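Long-range contacts in UPF0255 protein frsA (Vibrio vulnificus, PDB 4I4C), which probably hydrolyses carboxylic esters as a serine esterase of the alpha/beta-hydrolase clan, although its physiological role is not settled: residues Thr117-Ser122 with Ala160-Lys165; Leu125-Ser129 with Ala156-Ala161. One frame throughout, in Å; residues are numbered along the deposited sequence.

Both contacts join the same two neighbours in the fold, helix 121-136 and helix 144-163, which form an antiparallel helical hairpin. Running from the N terminus, the chain leaves helix 98-114, makes the turn at Thr117-Ala120 and enters helix 121-136; after a connection it returns along helix 144-163 and runs on into strand 167-175, an edge strand of the large mixed sheet. Contact 2 (125-129 with 156-161) closes the inner loop, with 26 residues between its segments. Contact 1 (117-122 with 160-165) encloses it, with 37 residues between. The centres of the two contacts lie about 8 Å apart, and Ala160 and Ala161 belong to both.

Contact 1: Thr117-Ser122 with Ala160-Lys165; sequences TNEAAS and AAKKSK
This is the open end of an antiparallel helical hairpin, where the first turn of helix 121-136 meets the last turn of helix 144-163 and a type II' beta turn leads in. That turn, Thr117-Ala120, has Asn118 at phi/psi 55/-119° and Glu119 at -72/2°; its closing bond, Ala120 N to Thr117 O, is weak at 3.4 Å. Ser122 N then bonds Asn118 O at 2.9 Å, and helical angles begin at Ala121. The partner segment is helical through Lys163, and Ser164 breaks away at -73/149°. The CA atoms of Ser122 and Ala160 face each other at 4.4 Å. Lys163 loses the most surface: with chi1 t, chi2 p and chi3 t, its aliphatic chain passes over the turn, CG 3.8 Å from Ser122 N, CE 3.7 Å from Ala121 CB and 4.1 Å from Thr117 CA. Its NZ ends in a weak hydrogen bond to OD1 of Asn118 (chi1 m) at 3.3 Å. Ser122, buried with chi1 t, donates from OG to Ala160 O at 2.8 Å, a carbonyl in the last turn of the helix that also receives weak bonds from Lys163 N and Ser164 N. The same OG lies 3.3 Å from Ser164 CB, while Ser164 OG bonds Tyr166 N, in the link to strand 167-175. Glu119 OE1 reaches Lys165 NZ in a long salt bridge of 4.0 Å. The chemistry is therefore graded: a short buried bond joins one helix's first turn to the other's last, while at the exposed margin the two lysines make looser polar ties, and only Lys163 adds packing through its methylenes.

Contact 2: Leu125-Ser129 with Ala156-Ala161; sequences LFSAS and AYLEAA
Helices 121-136 and 144-163 pack antiparallel here, both segments helical throughout. Small residues at the interface, Ala156, Ala160 and Ser129, let the local axes approach to 7.9 Å with a signed crossing angle of -164°; CA atoms pair as Ser129 with Ala156 (5.0 Å) and Leu125 with Ala160 (4.9 Å). Ala156 points its CB at the opposite helix, 4.0 Å from Ser129 CB and 4.4 Å from Ala128 CB, and its O lies 3.8 Å from Leu125 CB. Tyr157 (chi1 t, chi2 83°) offers a ring face to the edge of Phe126 (chi1 m, chi2 -50°) in a T-shaped stack, centroids 5.0 Å apart and planes at 69°; Ser129 OG, hydrogen-bonded to Ala153 O one turn back, sits at the tyrosine ring's edge, 3.7 Å from CD1. Glu159 lends its CG to Leu125 CD1 at 3.6 Å, with Leu125 in the m,t rotamer. Ala160 makes the tightest contact: its CB is 3.4 Å from Phe126 CD1, 3.5 Å from Leu125 CB, and in CH-pi contact 3.3 Å from the Phe126 centroid, almost on the ring normal. Ala161 follows, its N 3.8 Å from Phe126 CZ. Around it, Leu125 and Ala128 also touch helix 98-114, Phe126 stacks with Trp210, Tyr157 OH bonds His185 NE2 on strand 178-186, and Leu158 and Ala161 rest on strand 167-175, so helix 144-163 lies between its partner helix and the sheet.

Contact 1: Thr117-Ser122 with Ala160-Lys165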
loop_
_atom_site.group_PDB
_atom_site.type_symbol
_atom_site.label_atom_id
_atom_site.label_comp_id
_atom_site.label_asym_id
_atom_site.label_seq_id
_atom_site.Cartn_x
_atom_site.Cartn_y
_atom_site.Cartn_z
ATOM N N THR A 117 -9.275 -13.921 24.122
ATOM C CA THR A 117 -9.813 -12.680 24.659
ATOM C C THR A 117 -8.711 -11.622 24.694
ATOM O O THR A 117 -7.522 -11.951 24.777
ATOM C CB THR A 117 -10.354 -12.866 26.090
ATOM O OG1 THR A 117 -9.266 -13.173 26.967
ATOM C CG2 THR A 117 -11.383 -13.993 26.155
ATOM N N ASN A 118 -9.118 -10.356 24.625
ATOM C CA ASN A 118 -8.205 -9.220 24.744
ATOM C C ASN A 118 -7.021 -9.204 23.784
ATOM O O ASN A 118 -7.202 -9.171 22.569
ATOM C CB ASN A 118 -7.705 -9.093 26.179
ATOM C CG ASN A 118 -8.828 -8.898 27.155
ATOM O OD1 ASN A 118 -9.931 -9.404 26.954
ATOM N ND2 ASN A 118 -8.565 -8.153 28.216
ATOM N N GLU A 119 -5.814 -9.236 24.347
ATOM C CA GLU A 119 -4.581 -8.975 23.596
ATOM C C GLU A 119 -4.190 -10.106 22.641
ATOM O O GLU A 119 -3.158 -10.042 21.966
ATOM C CB GLU A 119 -3.426 -8.652 24.555
ATOM C CG GLU A 119 -2.297 -7.825 23.940
ATOM C CD GLU A 119 -1.143 -7.587 24.902
ATOM O OE1 GLU A 119 -1.403 -7.357 26.104
ATOM O OE2 GLU A 119 0.024 -7.632 24.454
ATOM N N ALA A 120 -5.016 -11.142 22.584
ATOM C CA ALA A 120 -4.804 -12.218 21.628
ATOM C C ALA A 120 -5.934 -12.205 20.601
ATOM O O ALA A 120 -5.691 -12.255 19.398
ATOM C CB ALA A 120 -4.722 -13.546 22.336
ATOM N N ALA A 121 -7.168 -12.133 21.089
ATOM C CA ALA A 121 -8.328 -11.968 20.227
ATOM C C ALA A 121 -8.153 -10.794 19.249
ATOM O O ALA A 121 -8.479 -10.910 18.062
ATOM C CB ALA A 121 -9.569 -11.775 21.061
ATOM N N SER A 122 -7.635 -9.673 19.760
ATOM C CA SER A 122 -7.403 -8.476 18.955
ATOM C C SER A 122 -6.413 -8.779 17.841
ATOM O O SER A 122 -6.646 -8.469 16.666
ATOM C CB SER A 122 -6.837 -7.349 19.831
ATOM O OG SER A 122 -6.849 -6.116 19.145
ATOM N N ALA A 160 -10.958 -5.942 15.404
ATOM C CA ALA A 160 -9.671 -5.994 16.093
ATOM C C ALA A 160 -9.443 -4.706 16.892
ATOM O O ALA A 160 -9.017 -4.747 18.041
ATOM C CB ALA A 160 -8.539 -6.175 15.096
ATOM N N ALA A 161 -9.717 -3.571 16.258
ATOM C CA ALA A 161 -9.507 -2.265 16.888
ATOM C C ALA A 161 -10.317 -2.139 18.171
ATOM O O ALA A 161 -9.830 -1.645 19.193
ATOM C CB ALA A 161 -9.874 -1.154 15.922
ATOM N N LYS A 162 -11.562 -2.602 18.099
ATOM C CA LYS A 162 -12.497 -2.553 19.216
ATOM C C LYS A 162 -12.019 -3.417 20.382
ATOM O O LYS A 162 -12.302 -3.124 21.544
ATOM C CB LYS A 162 -13.879 -3.015 18.746
ATOM C CG LYS A 162 -15.011 -2.685 19.693
ATOM C CD LYS A 162 -15.084 -1.190 19.975
ATOM C CE LYS A 162 -16.266 -0.874 20.868
ATOM N NZ LYS A 162 -17.515 -1.465 20.308
ATOM N N LYS A 163 -11.277 -4.469 20.056
ATOM C CA LYS A 163 -10.783 -5.422 21.046
ATOM C C LYS A 163 -9.445 -4.980 21.627
ATOM O O LYS A 163 -9.051 -5.426 22.705
ATOM C CB LYS A 163 -10.643 -6.812 20.409
ATOM C CG LYS A 163 -10.552 -7.971 21.397
ATOM C CD LYS A 163 -11.916 -8.340 21.978
ATOM C CE LYS A 163 -11.816 -9.521 22.954
ATOM N NZ LYS A 163 -11.974 -9.134 24.399
ATOM N N SER A 164 -8.747 -4.097 20.910
ATOM C CA SER A 164 -7.401 -3.729 21.296
ATOM C C SER A 164 -7.421 -2.850 22.529
ATOM O O SER A 164 -8.359 -2.082 22.742
ATOM C CB SER A 164 -6.687 -2.984 20.160
ATOM O OG SER A 164 -5.337 -2.750 20.505
ATOM N N LYS A 165 -6.369 -2.961 23.329
ATOM C CA LYS A 165 -6.132 -2.032 24.423
ATOM C C LYS A 165 -5.731 -0.659 23.864
ATOM O O LYS A 165 -5.800 0.346 24.565
ATOM C CB LYS A 165 -5.038 -2.578 25.345
ATOM C CG LYS A 165 -3.629 -2.402 24.800
ATOM C CD LYS A 165 -2.613 -3.318 25.482
ATOM C CE LYS A 165 -1.230 -2.668 25.490
ATOM N NZ LYS A 165 -0.122 -3.641 25.695
#

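Contact 2: Leu125-Ser129 with Ala156-Ala161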
loop_
_atom_site.group_PDB
_atom_site.type_symbol
_atom_site.label_atom_id
_atom_site.label_comp_id
_atom_site.label_asym_id
_atom_site.label_seq_id
_atom_site.Cartn_x
_atom_site.Cartn_y
_atom_site.Cartn_z
ATOM N N LEU A 125 -7.620 -10.987 15.053
ATOM C CA LEU A 125 -8.503 -10.321 14.106
ATOM C C LEU A 125 -7.694 -9.462 13.129
ATOM O O LEU A 125 -8.039 -9.391 11.948
ATOM C CB LEU A 125 -9.601 -9.513 14.815
ATOM C CG LEU A 125 -10.734 -10.334 15.453
ATOM C CD1 LEU A 125 -11.521 -9.516 16.476
ATOM C CD2 LEU A 125 -11.673 -10.878 14.387
ATOM N N PHE A 126 -6.629 -8.823 13.624
ATOM C CA PHE A 126 -5.705 -8.079 12.760
ATOM C C PHE A 126 -5.045 -9.024 11.756
ATOM O O PHE A 126 -4.939 -8.700 10.580
ATOM C CB PHE A 126 -4.644 -7.333 13.581
ATOM C CG PHE A 126 -5.128 -6.025 14.164
ATOM C CD1 PHE A 126 -5.764 -5.089 13.358
ATOM C CD2 PHE A 126 -4.942 -5.735 15.508
ATOM C CE1 PHE A 126 -6.219 -3.888 13.887
ATOM C CE2 PHE A 126 -5.385 -4.531 16.047
ATOM C CZ PHE A 126 -6.027 -3.610 15.236
ATOM N N SER A 127 -4.623 -10.199 12.217
ATOM C CA SER A 127 -4.131 -11.233 11.306
ATOM C C SER A 127 -5.157 -11.594 10.235
ATOM O O SER A 127 -4.813 -11.813 9.069
ATOM C CB SER A 127 -3.769 -12.494 12.076
ATOM O OG SER A 127 -2.651 -12.258 12.891
ATOM N N ALA A 128 -6.417 -11.667 10.643
ATOM C CA ALA A 128 -7.504 -12.041 9.740
ATOM C C ALA A 128 -7.701 -10.973 8.671
ATOM O O ALA A 128 -7.861 -11.285 7.481
ATOM C CB ALA A 128 -8.784 -12.238 10.519
ATOM N N SER A 129 -7.686 -9.714 9.119
ATOM C CA SER A 129 -7.808 -8.550 8.255
ATOM C C SER A 129 -6.775 -8.593 7.160
ATOM O O SER A 129 -7.079 -8.335 5.999
ATOM C CB SER A 129 -7.591 -7.263 9.050
ATOM O OG SER A 129 -7.894 -6.148 8.232
ATOM N N ALA A 156 -12.978 -6.858 9.758
ATOM C CA ALA A 156 -12.078 -7.495 10.696
ATOM C C ALA A 156 -11.163 -6.488 11.406
ATOM O O ALA A 156 -10.850 -6.653 12.588
ATOM C CB ALA A 156 -11.272 -8.614 10.015
ATOM N N TYR A 157 -10.730 -5.455 10.688
ATOM C CA TYR A 157 -9.868 -4.432 11.279
ATOM C C TYR A 157 -10.565 -3.686 12.414
ATOM O O TYR A 157 -9.968 -3.433 13.461
ATOM C CB TYR A 157 -9.427 -3.422 10.213
ATOM C CG TYR A 157 -8.134 -2.692 10.537
ATOM C CD1 TYR A 157 -6.897 -3.270 10.255
ATOM C CD2 TYR A 157 -8.150 -1.423 11.106
ATOM C CE1 TYR A 157 -5.719 -2.612 10.532
ATOM C CE2 TYR A 157 -6.962 -0.749 11.394
ATOM C CZ TYR A 157 -5.756 -1.352 11.103
ATOM O OH TYR A 157 -4.575 -0.710 11.376
ATOM N N LEU A 158 -11.814 -3.302 12.193
ATOM C CA LEU A 158 -12.543 -2.552 13.212
ATOM C C LEU A 158 -12.833 -3.430 14.426
ATOM O O LEU A 158 -12.720 -2.978 15.566
ATOM C CB LEU A 158 -13.812 -1.921 12.633
ATOM C CG LEU A 158 -13.581 -1.022 11.410
ATOM C CD1 LEU A 158 -14.895 -0.493 10.851
ATOM C CD2 LEU A 158 -12.642 0.135 11.734
ATOM N N GLU A 159 -13.162 -4.702 14.182
ATOM C CA GLU A 159 -13.379 -5.647 15.272
ATOM C C GLU A 159 -12.097 -5.894 16.083
ATOM O O GLU A 159 -12.135 -6.024 17.308
ATOM C CB GLU A 159 -13.984 -6.965 14.743
ATOM C CG GLU A 159 -14.628 -7.822 15.811
ATOM C CD GLU A 159 -15.604 -7.041 16.683
ATOM O OE1 GLU A 159 -16.610 -6.528 16.144
ATOM O OE2 GLU A 159 -15.355 -6.931 17.906
ATOM N N ALA A 160 -10.958 -5.942 15.404
ATOM C CA ALA A 160 -9.671 -5.994 16.093
ATOM C C ALA A 160 -9.443 -4.706 16.892
ATOM O O ALA A 160 -9.017 -4.747 18.041
ATOM C CB ALA A 160 -8.539 -6.175 15.096
ATOM N N ALA A 161 -9.717 -3.571 16.258
ATOM C CA ALA A 161 -9.507 -2.265 16.888
ATOM C C ALA A 161 -10.317 -2.139 18.171
ATOM O O ALA A 161 -9.830 -1.645 19.193
ATOM C CB ALA A 161 -9.874 -1.154 15.922
#